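Local coordinates for protein neuraminidase (Influenza A virus, PDB 4K3Y) that is a neuraminidase-like surface protein of a bat influenza A virus, a tetrameric beta propeller whose enzymatic activity is uncertain, at residues Tyr200-Gly204 with Lys205-Thr209. Sequence-based numbering, arbitrary orientation.
Sequences YYTSG and KVKCT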
loop_
_atom_site.group_PDB
_atom_site.type_symbol
_atom_site.label_atom_id
_atom_site.label_comp_id
_atom_site.label_asym_id
_atom_site.label_seq_id
_atom_site.Cartn_x
_atom_site.Cartn_y
_atom_site.Cartn_z
ATOM N N TYR C 200 3.783 -30.027 9.965
ATOM C CA TYR C 200 2.355 -29.815 9.757
ATOM C C TYR C 200 1.596 -30.321 10.976
ATOM O O TYR C 200 2.118 -31.107 11.761
ATOM C CB TYR C 200 1.872 -30.503 8.478
ATOM C CG TYR C 200 1.978 -32.011 8.488
ATOM C CD1 TYR C 200 3.180 -32.653 8.196
ATOM C CD2 TYR C 200 0.869 -32.795 8.764
ATOM C CE1 TYR C 200 3.265 -34.036 8.200
ATOM C CE2 TYR C 200 0.949 -34.170 8.772
ATOM C CZ TYR C 200 2.148 -34.784 8.490
ATOM O OH TYR C 200 2.226 -36.150 8.493
ATOM N N TYR C 201 0.369 -29.857 11.146
ATOM C CA TYR C 201 -0.469 -30.326 12.247
ATOM C C TYR C 201 -1.621 -31.175 11.726
ATOM O O TYR C 201 -2.294 -30.804 10.754
ATOM C CB TYR C 201 -1.040 -29.133 13.033
ATOM C CG TYR C 201 -2.007 -29.516 14.132
ATOM C CD1 TYR C 201 -1.537 -29.905 15.380
ATOM C CD2 TYR C 201 -3.387 -29.496 13.925
ATOM C CE1 TYR C 201 -2.404 -30.264 16.395
ATOM C CE2 TYR C 201 -4.269 -29.857 14.937
ATOM C CZ TYR C 201 -3.770 -30.239 16.174
ATOM O OH TYR C 201 -4.618 -30.604 17.204
ATOM N N THR C 202 -1.840 -32.319 12.364
ATOM C CA THR C 202 -3.104 -33.017 12.196
ATOM C C THR C 202 -3.302 -34.016 13.326
ATOM O O THR C 202 -2.319 -34.496 13.897
ATOM C CB THR C 202 -3.189 -33.719 10.831
ATOM O OG1 THR C 202 -4.526 -34.193 10.612
ATOM C CG2 THR C 202 -2.196 -34.876 10.761
ATOM N N SER C 203 -4.567 -34.299 13.652
ATOM C CA SER C 203 -4.935 -35.341 14.622
ATOM C C SER C 203 -4.286 -35.159 15.993
ATOM O O SER C 203 -3.902 -36.139 16.639
ATOM C CB SER C 203 -4.597 -36.738 14.078
ATOM O OG SER C 203 -5.449 -37.108 13.005
ATOM N N GLY C 204 -4.145 -33.908 16.424
ATOM C CA GLY C 204 -3.584 -33.631 17.731
ATOM C C GLY C 204 -2.066 -33.656 17.841
ATOM O O GLY C 204 -1.515 -33.341 18.900
ATOM N N LYS C 205 -1.376 -34.029 16.768
ATOM C CA LYS C 205 0.085 -34.016 16.793
ATOM C C LYS C 205 0.692 -33.025 15.796
ATOM O O LYS C 205 0.175 -32.832 14.688
ATOM C CB LYS C 205 0.646 -35.423 16.546
ATOM C CG LYS C 205 0.425 -36.379 17.703
ATOM C CD LYS C 205 0.434 -37.835 17.251
ATOM C CE LYS C 205 -0.190 -38.736 18.308
ATOM N NZ LYS C 205 -1.000 -37.950 19.296
ATOM N N VAL C 206 1.782 -32.384 16.202
ATOM C CA VAL C 206 2.639 -31.716 15.236
ATOM C C VAL C 206 3.569 -32.769 14.656
ATOM O O VAL C 206 4.156 -33.557 15.398
ATOM C CB VAL C 206 3.494 -30.615 15.859
ATOM C CG1 VAL C 206 4.401 -29.996 14.792
ATOM C CG2 VAL C 206 2.615 -29.555 16.474
ATOM N N LYS C 207 3.689 -32.795 13.332
ATOM C CA LYS C 207 4.567 -33.754 12.679
ATOM C C LYS C 207 5.651 -33.048 11.848
ATOM O O LYS C 207 5.344 -32.166 11.046
ATOM C CB LYS C 207 3.734 -34.737 11.853
ATOM C CG LYS C 207 2.672 -35.464 12.668
ATOM C CD LYS C 207 2.075 -36.614 11.863
ATOM C CE LYS C 207 0.796 -37.173 12.479
ATOM N NZ LYS C 207 -0.097 -37.754 11.414
ATOM N N CYS C 208 6.909 -33.431 12.053
ATOM C CA CYS C 208 8.021 -32.742 11.401
ATOM C C CYS C 208 8.932 -33.695 10.634
ATOM O O CYS C 208 9.131 -34.840 11.038
ATOM C CB CYS C 208 8.839 -31.973 12.436
ATOM S SG CYS C 208 7.893 -30.748 13.284
ATOM N N THR C 209 9.486 -33.219 9.525
ATOM C CA THR C 209 10.488 -33.980 8.786
ATOM C C THR C 209 11.791 -33.231 8.863
ATOM O O THR C 209 11.870 -32.082 8.444
ATOM C CB THR C 209 10.130 -34.125 7.319
ATOM O OG1 THR C 209 8.885 -34.827 7.201
ATOM C CG2 THR C 209 11.213 -34.903 6.605
#
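The Y200 ring takes the CB of K207 over one face, a CH-pi contact with CB 4.0 Å from the ring centroid and offset toward the rim. The pair lies in a beta hairpin with a two-residue loop, S203-G204, closed by a type I' turn from T202 to K205. It joins the first two strands of a four-stranded antiparallel blade of the neuraminidase beta propeller. Y200 CG sits between the backbone N and the carbonyl carbon (chi1 64°), which swings the ring up against the facing strand; the lysine chain then runs past it at an angle, bringing K207 CD to 3.4 Å from Y200 OH. On the other face of the sheet the Y201 ring meets the opposite backbone obliquely, CD1 lying 3.5 Å from K205 O, and the same carbon meets CG2 of V206. Y200 pairs with K207 and T202 with K205 as hydrogen-bonded pairs, flanking the non-hydrogen-bonded pair Y201 and V206. The bond from K207 N to Y200 O is nearly straight, whereas K205 N, at the turn, reaches T202 O from above the carbonyl plane. G204 has a positive phi of 81°, where a CB would collide with the carbonyl oxygen of S203; glycine avoids this. The phenol ends have partners beyond the hairpin: Y200 OH is hydrogen-bonded to E270 O and Y201 OH to E13 OE2, and T202 OG1 to E13 O. Beyond K207, C208 forms a disulfide with C199, tying the two strands together covalently next to the Y200 pair. Extended beyond CG, the K207 chain crosses T202 on the Y200 side of the sheet, and its NZ ends 3.6 Å from T202 CG2.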